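Local coordinates for galactose-binding like protein (Bacteroides thetaiotaomicron, PDB 7M1A) that binds calcium and, as a SusE-like protein with a galactose-binding-like domain, probably takes part in recognising or breaking down carbohydrate, at residues L68-L73 and Q141-L146; R90-G95 and W109-D114. All coordinates share one frame; numbering follows the deposited sequence.

Contact 1. Residues L68-L73 and Q141-L146; sequences LSRFAL and QANVPL
R70 reaches Q141 through a chain that leaves with CG anti to the carbonyl carbon (chi1 -61°) and bends at chi3 (79°), while the bend at chi2 (-71°) brings CD of Q141 back toward the guanidinium. The two flat groups lie nearly coplanar, and OE1 of Q141 accepts from two nitrogens of R70, NH1 at 2.9 Å and NH2 at 2.8 Å; NE2 of Q141 is held by O of I138. NE of R70 turns to OD1 of N143 at 2.9 Å, with the amide plane steeply inclined to the guanidinium. An alanine in place of R70 would probably leave OE1 of Q141 and OD1 of N143 without these donors and the amide of N143 freer to turn. F71 and A142 form an antiparallel hydrogen-bonded pair. Beyond it, N of V144 donates to O of S69 at 2.8 Å, and V144 CG2 packs on L68 CB at 4.0 Å. Two waters link O of L68 to the carbonyls of V144 and P145. Strand 140-143 is one of two outer strands, within this chain, of a four-stranded antiparallel sheet; across strand 70-74, S69 and R70 meet W176 in a classic beta bulge, while F71 packs on strands 88-96 and 110-116.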
ATOM      1  N   LEU A  68       7.879   3.134  22.128  1.00  8.63           N
ATOM      2  CA  LEU A  68       6.518   3.606  22.106  1.00  8.42           C
ATOM      3  C   LEU A  68       6.081   3.934  23.541  1.00  7.31           C
ATOM      4  O   LEU A  68       6.321   3.195  24.492  1.00  9.54           O
ATOM      5  CB  LEU A  68       5.570   2.526  21.566  1.00  9.31           C
ATOM      6  CG  LEU A  68       5.807   2.206  20.089  1.00  9.32           C
ATOM      7  CD1 LEU A  68       4.851   1.094  19.646  1.00 10.73           C
ATOM      8  CD2 LEU A  68       5.630   3.473  19.267  1.00 10.75           C
ATOM      9  N   SER A  69       5.219   4.969  23.641  1.00  8.14           N
ATOM     10  CA  SER A  69       4.628   5.389  24.917  1.00  8.01           C
ATOM     11  C   SER A  69       3.098   5.267  24.933  1.00  7.77           C
ATOM     12  O   SER A  69       2.528   4.803  25.934  1.00  8.61           O
ATOM     13  CB  SER A  69       5.049   6.763  25.227  1.00 10.44           C
ATOM     14  OG  SER A  69       4.604   7.672  24.224  1.00 13.84           O
ATOM     15  N   ARG A  70       2.418   5.617  23.807  1.00  7.86           N
ATOM     16  CA  ARG A  70       0.969   5.565  23.806  1.00  7.53           C
ATOM     17  C   ARG A  70       0.463   5.229  22.411  1.00  5.83           C
ATOM     18  O   ARG A  70       1.169   5.435  21.378  1.00  7.79           O
ATOM     19  CB  ARG A  70       0.403   6.941  24.266  1.00 10.06           C
ATOM     20  CG  ARG A  70       0.811   7.370  25.677  1.00  9.54           C
ATOM     21  CD  ARG A  70      -0.073   8.498  26.227  1.00 12.97           C
ATOM     22  NE  ARG A  70      -1.382   8.103  26.736  1.00  9.80           N
ATOM     23  CZ  ARG A  70      -2.515   8.182  26.054  1.00  9.54           C
ATOM     24  NH1 ARG A  70      -2.559   8.931  24.934  1.00 10.43           N
ATOM     25  NH2 ARG A  70      -3.666   7.738  26.496  1.00 12.89           N
ATOM     26  N   PHE A  71      -0.791   4.711  22.399  1.00  7.28           N
ATOM     27  CA  PHE A  71      -1.496   4.324  21.188  1.00  6.23           C
ATOM     28  C   PHE A  71      -2.943   4.770  21.292  1.00  6.96           C
ATOM     29  O   PHE A  71      -3.529   4.676  22.396  1.00  8.12           O
ATOM     30  CB  PHE A  71      -1.352   2.810  20.954  1.00  7.23           C
ATOM     31  CG  PHE A  71      -2.219   2.280  19.851  1.00  7.52           C
ATOM     32  CD1 PHE A  71      -1.862   2.432  18.515  1.00  9.09           C
ATOM     33  CD2 PHE A  71      -3.478   1.754  20.176  1.00  7.58           C
ATOM     34  CE1 PHE A  71      -2.700   1.896  17.546  1.00 10.58           C
ATOM     35  CE2 PHE A  71      -4.268   1.209  19.198  1.00  8.94           C
ATOM     36  CZ  PHE A  71      -3.892   1.287  17.897  1.00  8.40           C
ATOM     37  N   ALA A  72      -3.507   5.247  20.202  1.00  7.61           N
ATOM     38  CA  ALA A  72      -4.938   5.556  20.170  1.00  6.19           C
ATOM     39  C   ALA A  72      -5.527   5.105  18.850  1.00  5.88           C
ATOM     40  O   ALA A  72      -4.838   5.124  17.823  1.00  7.37           O
ATOM     41  CB  ALA A  72      -5.213   7.044  20.464  1.00  7.83           C
ATOM     42  N   LEU A  73      -6.825   4.825  18.801  1.00  7.09           N
ATOM     43  CA  LEU A  73      -7.506   4.381  17.614  1.00  6.29           C
ATOM     44  C   LEU A  73      -8.932   4.913  17.672  1.00  6.75           C
ATOM     45  O   LEU A  73      -9.587   4.768  18.719  1.00  7.47           O
ATOM     46  CB  LEU A  73      -7.464   2.867  17.451  1.00  6.88           C
ATOM     47  CG  LEU A  73      -8.121   2.264  16.179  1.00  6.70           C
ATOM     48  CD1 LEU A  73      -7.339   1.011  15.724  1.00  7.53           C
ATOM     49  CD2 LEU A  73      -9.622   1.943  16.390  1.00  8.69           C
ATOM     50  N   GLN A 141      -7.613   4.378  23.949  1.00  7.75           N
ATOM     51  CA  GLN A 141      -6.403   5.026  24.478  1.00  9.01           C
ATOM     52  C   GLN A 141      -5.614   3.985  25.282  1.00  8.76           C
ATOM     53  O   GLN A 141      -6.184   3.278  26.128  1.00  9.44           O
ATOM     54  CB  GLN A 141      -6.746   6.126  25.497  1.00 11.27           C
ATOM     55  CG  GLN A 141      -7.452   7.313  24.848  1.00 11.86           C
ATOM     56  CD  GLN A 141      -6.540   8.144  23.965  1.00  9.78           C
ATOM     57  OE1 GLN A 141      -5.362   8.321  24.302  1.00 12.23           O
ATOM     58  NE2 GLN A 141      -7.073   8.827  22.956  1.00 11.50           N
ATOM     59  N   ALA A 142      -4.305   3.849  25.061  1.00  8.09           N
ATOM     60  CA  ALA A 142      -3.521   2.923  25.878  1.00  7.48           C
ATOM     61  C   ALA A 142      -2.112   3.453  26.076  1.00  7.31           C
ATOM     62  O   ALA A 142      -1.578   4.077  25.159  1.00  9.57           O
ATOM     63  CB  ALA A 142      -3.489   1.592  25.242  1.00 11.10           C
ATOM     64  N   ASN A 143      -1.561   3.196  27.256  1.00  7.12           N
ATOM     65  CA  ASN A 143      -0.132   3.374  27.452  1.00  7.35           C
ATOM     66  C   ASN A 143       0.576   2.058  27.137  1.00  9.43           C
ATOM     67  O   ASN A 143       0.132   0.984  27.468  1.00 12.31           O
ATOM     68  CB  ASN A 143       0.110   3.671  28.960  1.00  7.52           C
ATOM     69  CG  ASN A 143      -0.516   5.025  29.310  1.00  7.11           C
ATOM     70  OD1 ASN A 143      -0.506   6.011  28.551  1.00 10.90           O
ATOM     71  ND2 ASN A 143      -1.072   5.152  30.513  1.00  7.89           N
ATOM     72  N   VAL A 144       1.711   2.172  26.444  1.00  9.43           N
ATOM     73  CA  VAL A 144       2.502   0.971  26.123  1.00  8.78           C
ATOM     74  C   VAL A 144       3.465   0.687  27.258  1.00 11.20           C
ATOM     75  O   VAL A 144       4.154   1.605  27.672  1.00 14.29           O
ATOM     76  CB  VAL A 144       3.216   1.279  24.788  1.00  9.83           C
ATOM     77  CG1 VAL A 144       4.174   0.145  24.472  1.00 11.44           C
ATOM     78  CG2 VAL A 144       2.281   1.546  23.612  1.00 12.54           C
ATOM     79  N   PRO A 145       3.497  -0.556  27.819  1.00 14.04           N
ATOM     80  CA  PRO A 145       4.408  -0.811  28.949  1.00 13.01           C
ATOM     81  C   PRO A 145       5.841  -0.419  28.625  1.00 12.61           C
ATOM     82  O   PRO A 145       6.298  -0.702  27.499  1.00 13.68           O
ATOM     83  CB  PRO A 145       4.267  -2.309  29.149  1.00 15.53           C
ATOM     84  CG  PRO A 145       2.842  -2.598  28.656  1.00 19.76           C
ATOM     85  CD  PRO A 145       2.637  -1.697  27.448  1.00 11.65           C
ATOM     86  N   LEU A 146       6.615   0.045  29.628  1.00 11.13           N
ATOM     87  CA  LEU A 146       8.051   0.401  29.507  1.00 11.76           C
ATOM     88  C   LEU A 146       8.907  -0.837  29.249  1.00 12.00           C
ATOM     89  O   LEU A 146       9.921  -0.671  28.562  1.00 18.34           O
ATOM     90  CB  LEU A 146       8.504   1.043  30.837  1.00 17.08           C
ATOM     91  CG  LEU A 146       9.952   1.510  30.895  1.00 20.34           C
ATOM     92  CD1 LEU A 146      10.157   2.713  29.987  1.00 25.90           C
ATOM     93  CD2 LEU A 146      10.344   1.868  32.310  1.00 27.52           C
TER
HETATM   94  O   HOH W   1       7.615   0.925  25.339  1.00 14.35           O
HETATM   95  O   HOH W   2       6.626   3.385  27.620  1.00 27.10           O

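Contact 2. Residues R90-G95 and W109-D114; sequences RYEVWG and WVKLLD
W94 takes K111 over one face of its indole: CB of K111 stands 3.6 Å from the centroid of the six-membered ring, almost on its normal, in a CH-pi contact. The lysine has CG anti to the backbone N (chi1 -176°), and its CG also lies near the indole, close to CE2 and NE1. W109 approaches differently, its CB meeting CE3 of W94 at 3.9 Å while its own indole comes close to the backbone of G95.

Among the charged groups, NZ of K111 forms a salt bridge with D114 at 2.9 Å, on the syn lone pair of OD1, and a long one with OE2 of E92. One water donates to both carboxylates and accepts from NH2 of R90, whose NH1 is hydrogen-bonded to O of M115. NE1 of W94 donates to OE1 of E92 at 2.9 Å; OE1 lies near the indole plane, while NE1 meets it from above the carboxylate plane (35° out of it), which helps fix the ring's rotation under the lysine.

The backbone pairing is antiparallel, with a classic beta bulge: O of V93 accepts from both L112 N at 2.7 Å and L113 N at 3.1 Å. The extra residue shifts the register by one between V93 and W94. On the face opposite to the charges, V93 and L113 lie side by side, CB to CB at 4.1 Å. CD1 of L112, the bulge residue, lies over the W94-G95 backbone.

The hairpin thus has two chemistries. E92 holds its carboxylate between an indole N-H, a water and a more distant ammonium, which would probably favour its ionised form and offset the nearness of D114, whereas the V93 and L113 face is suited to the apolar interior.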
ATOM      1  N   ARG A  90     -12.428  -6.347  20.002  1.00  9.36           N
ATOM      2  CA  ARG A  90     -11.225  -6.880  20.639  1.00  9.57           C
ATOM      3  C   ARG A  90     -10.133  -7.017  19.586  1.00  8.61           C
ATOM      4  O   ARG A  90     -10.409  -7.548  18.508  1.00  9.56           O
ATOM      5  CB  ARG A  90     -11.518  -8.290  21.156  1.00 11.09           C
ATOM      6  CG  ARG A  90     -12.366  -8.258  22.430  1.00 14.92           C
ATOM      7  CD  ARG A  90     -11.496  -7.948  23.655  1.00 20.36           C
ATOM      8  NE  ARG A  90     -10.516  -9.025  23.871  1.00 28.91           N
ATOM      9  CZ  ARG A  90      -9.166  -9.092  23.646  1.00 29.84           C
ATOM     10  NH1 ARG A  90      -8.410  -8.084  23.169  1.00 24.68           N
ATOM     11  NH2 ARG A  90      -8.586 -10.258  23.892  1.00 41.42           N
ATOM     12  N   TYR A  91      -8.978  -6.417  19.861  1.00  8.19           N
ATOM     13  CA  TYR A  91      -7.942  -6.377  18.831  1.00  7.68           C
ATOM     14  C   TYR A  91      -6.594  -6.248  19.508  1.00  8.49           C
ATOM     15  O   TYR A  91      -6.530  -6.035  20.712  1.00  9.94           O
ATOM     16  CB  TYR A  91      -8.190  -5.221  17.823  1.00  8.85           C
ATOM     17  CG  TYR A  91      -8.269  -3.816  18.387  1.00  7.53           C
ATOM     18  CD1 TYR A  91      -9.416  -3.338  19.038  1.00  8.77           C
ATOM     19  CD2 TYR A  91      -7.187  -2.955  18.227  1.00  9.22           C
ATOM     20  CE1 TYR A  91      -9.466  -2.018  19.481  1.00  9.36           C
ATOM     21  CE2 TYR A  91      -7.251  -1.633  18.670  1.00  8.67           C
ATOM     22  CZ  TYR A  91      -8.395  -1.160  19.296  1.00  9.83           C
ATOM     23  OH  TYR A  91      -8.457   0.142  19.729  1.00 10.03           O
ATOM     24  N   GLU A  92      -5.541  -6.483  18.717  1.00  8.78           N
ATOM     25  CA  GLU A  92      -4.216  -6.493  19.301  1.00  8.04           C
ATOM     26  C   GLU A  92      -3.264  -5.641  18.462  1.00  7.33           C
ATOM     27  O   GLU A  92      -3.425  -5.560  17.233  1.00  9.06           O
ATOM     28  CB  GLU A  92      -3.615  -7.904  19.352  1.00  9.07           C
ATOM     29  CG  GLU A  92      -4.393  -8.833  20.274  1.00 11.57           C
ATOM     30  CD  GLU A  92      -4.038 -10.295  20.128  1.00 14.49           C
ATOM     31  OE1 GLU A  92      -3.303 -10.674  19.203  1.00 13.26           O
ATOM     32  OE2 GLU A  92      -4.404 -11.006  21.032  1.00 15.49           O
ATOM     33  N   VAL A  93      -2.263  -5.020  19.107  1.00  7.35           N
ATOM     34  CA  VAL A  93      -1.200  -4.309  18.398  1.00  7.88           C
ATOM     35  C   VAL A  93       0.087  -5.061  18.616  1.00  5.82           C
ATOM     36  O   VAL A  93       0.433  -5.323  19.784  1.00  7.54           O
ATOM     37  CB  VAL A  93      -1.074  -2.821  18.866  1.00  7.36           C
ATOM     38  CG1 VAL A  93      -0.072  -2.067  18.007  1.00 10.62           C
ATOM     39  CG2 VAL A  93      -2.442  -2.171  18.871  1.00  7.80           C
ATOM     40  N   TRP A  94       0.820  -5.364  17.537  1.00  5.59           N
ATOM     41  CA  TRP A  94       2.056  -6.155  17.594  1.00  6.25           C
ATOM     42  C   TRP A  94       3.149  -5.326  16.912  1.00  6.63           C
ATOM     43  O   TRP A  94       2.888  -4.438  16.070  1.00  6.85           O
ATOM     44  CB  TRP A  94       1.958  -7.515  16.857  1.00  7.97           C
ATOM     45  CG  TRP A  94       1.009  -8.487  17.447  1.00  6.91           C
ATOM     46  CD1 TRP A  94      -0.358  -8.334  17.643  1.00  8.23           C
ATOM     47  CD2 TRP A  94       1.347  -9.771  17.990  1.00  8.33           C
ATOM     48  NE1 TRP A  94      -0.904  -9.558  18.127  1.00  8.61           N
ATOM     49  CE2 TRP A  94       0.149 -10.413  18.391  1.00  9.76           C
ATOM     50  CE3 TRP A  94       2.588 -10.390  18.205  1.00  8.40           C
ATOM     51  CZ2 TRP A  94       0.195 -11.701  18.970  1.00  9.96           C
ATOM     52  CZ3 TRP A  94       2.628 -11.697  18.710  1.00 10.75           C
ATOM     53  CH2 TRP A  94       1.429 -12.329  19.073  1.00  8.85           C
ATOM     54  N   GLY A  95       4.424  -5.573  17.269  1.00  7.55           N
ATOM     55  CA  GLY A  95       5.507  -4.829  16.669  1.00  8.69           C
ATOM     56  C   GLY A  95       6.776  -5.656  16.531  1.00  8.10           C
ATOM     57  O   GLY A  95       6.888  -6.799  17.065  1.00  7.96           O
ATOM     58  N   TRP A 109       7.411 -11.304  15.680  1.00  8.96           N
ATOM     59  CA  TRP A 109       6.578 -10.160  16.218  1.00  8.71           C
ATOM     60  C   TRP A 109       6.368 -10.373  17.719  1.00  8.59           C
ATOM     61  O   TRP A 109       6.226 -11.519  18.198  1.00  9.79           O
ATOM     62  CB  TRP A 109       5.259 -10.164  15.441  1.00  9.17           C
ATOM     63  CG  TRP A 109       5.425  -9.837  13.986  1.00  6.42           C
ATOM     64  CD1 TRP A 109       5.642 -10.717  12.983  1.00  9.26           C
ATOM     65  CD2 TRP A 109       5.313  -8.537  13.431  1.00  8.49           C
ATOM     66  NE1 TRP A 109       5.744 -10.006  11.785  1.00  7.54           N
ATOM     67  CE2 TRP A 109       5.501  -8.666  12.034  1.00  8.29           C
ATOM     68  CE3 TRP A 109       5.077  -7.259  14.015  1.00  8.59           C
ATOM     69  CZ2 TRP A 109       5.439  -7.566  11.179  1.00  9.04           C
ATOM     70  CZ3 TRP A 109       5.008  -6.185  13.151  1.00  8.63           C
ATOM     71  CH2 TRP A 109       5.219  -6.339  11.762  1.00  8.31           C
ATOM     72  N   VAL A 110       6.203  -9.228  18.418  1.00  8.78           N
ATOM     73  CA  VAL A 110       5.907  -9.233  19.813  1.00  9.46           C
ATOM     74  C   VAL A 110       4.599  -8.483  20.026  1.00  7.55           C
ATOM     75  O   VAL A 110       4.309  -7.469  19.397  1.00  9.14           O
ATOM     76  CB  VAL A 110       7.100  -8.624  20.587  1.00 15.14           C
ATOM     77  CG1 VAL A 110       6.826  -8.456  22.074  1.00 21.20           C
ATOM     78  CG2 VAL A 110       8.295  -9.582  20.480  1.00 20.59           C
ATOM     79  N   LYS A 111       3.763  -8.993  20.930  1.00  9.17           N
ATOM     80  CA  LYS A 111       2.451  -8.382  21.173  1.00  8.83           C
ATOM     81  C   LYS A 111       2.637  -7.222  22.160  1.00  8.36           C
ATOM     82  O   LYS A 111       3.170  -7.404  23.241  1.00 10.84           O
ATOM     83  CB  LYS A 111       1.425  -9.377  21.731  1.00  9.50           C
ATOM     84  CG  LYS A 111       0.029  -8.735  21.892  1.00 12.01           C
ATOM     85  CD  LYS A 111      -1.068  -9.745  22.221  1.00 16.10           C
ATOM     86  CE  LYS A 111      -0.855 -10.416  23.561  1.00 20.16           C
ATOM     87  NZ  LYS A 111      -2.019 -11.249  23.866  1.00 22.78           N
ATOM     88  N   LEU A 112       2.266  -6.023  21.710  1.00  8.07           N
ATOM     89  CA  LEU A 112       2.513  -4.767  22.439  1.00  8.17           C
ATOM     90  C   LEU A 112       1.307  -4.461  23.324  1.00  6.96           C
ATOM     91  O   LEU A 112       1.459  -4.003  24.479  1.00 10.19           O
ATOM     92  CB  LEU A 112       2.796  -3.645  21.462  1.00  7.70           C
ATOM     93  CG  LEU A 112       4.080  -3.844  20.620  1.00  8.93           C
ATOM     94  CD1 LEU A 112       3.925  -2.722  19.559  1.00  9.59           C
ATOM     95  CD2 LEU A 112       5.301  -3.525  21.467  1.00 12.91           C
ATOM     96  N   LEU A 113       0.091  -4.675  22.781  1.00  8.87           N
ATOM     97  CA  LEU A 113      -1.132  -4.252  23.460  1.00  7.16           C
ATOM     98  C   LEU A 113      -2.277  -5.220  23.159  1.00  8.05           C
ATOM     99  O   LEU A 113      -2.472  -5.602  22.003  1.00  9.46           O
ATOM    100  CB  LEU A 113      -1.660  -2.886  22.936  1.00  7.64           C
ATOM    101  CG  LEU A 113      -0.733  -1.683  23.238  1.00  8.81           C
ATOM    102  CD1 LEU A 113      -1.115  -0.479  22.388  1.00 11.05           C
ATOM    103  CD2 LEU A 113      -0.663  -1.340  24.725  1.00 11.85           C
ATOM    104  N   ASP A 114      -3.045  -5.506  24.235  1.00 10.23           N
ATOM    105  CA  ASP A 114      -4.346  -6.170  24.106  1.00  8.87           C
ATOM    106  C   ASP A 114      -5.391  -5.066  24.256  1.00 12.10           C
ATOM    107  O   ASP A 114      -5.426  -4.392  25.297  1.00 16.93           O
ATOM    108  CB  ASP A 114      -4.622  -7.079  25.303  1.00 15.80           C
ATOM    109  CG  ASP A 114      -3.708  -8.269  25.338  1.00 17.43           C
ATOM    110  OD1 ASP A 114      -3.777  -9.028  24.395  1.00 19.74           O
ATOM    111  OD2 ASP A 114      -2.840  -8.351  26.249  1.00 25.80           O
TER
HETATM  112  O   HOH W   3      -5.916  -9.864  23.142  1.00 24.61           O

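In the fold
Contacts 1 and 2 lie in different antiparallel sheets, yet their apolar faces meet: F71 CB is 3.6 Å from L113 CD1, and F71 CE2 is 3.9 Å from V93 CG2. The two sheets thus pack as the layers of a beta-sandwich, consistent with a galactose-binding-like fold. Both contacts are partly buried, with polar groups toward solvent. Contact 1 joins an outer strand to its sheet; contact 2, a hairpin between consecutive strands, lies nearer the chain's centre and buries more surface. Amides meet a guanidinium in 68-73/141-146, whereas carboxylates, an ammonium and an indole interact in 90-95/109-114. The bulge of contact 2 lies in its own pairing, whereas that at S69-R70 belongs to the pairing with strand 169-176.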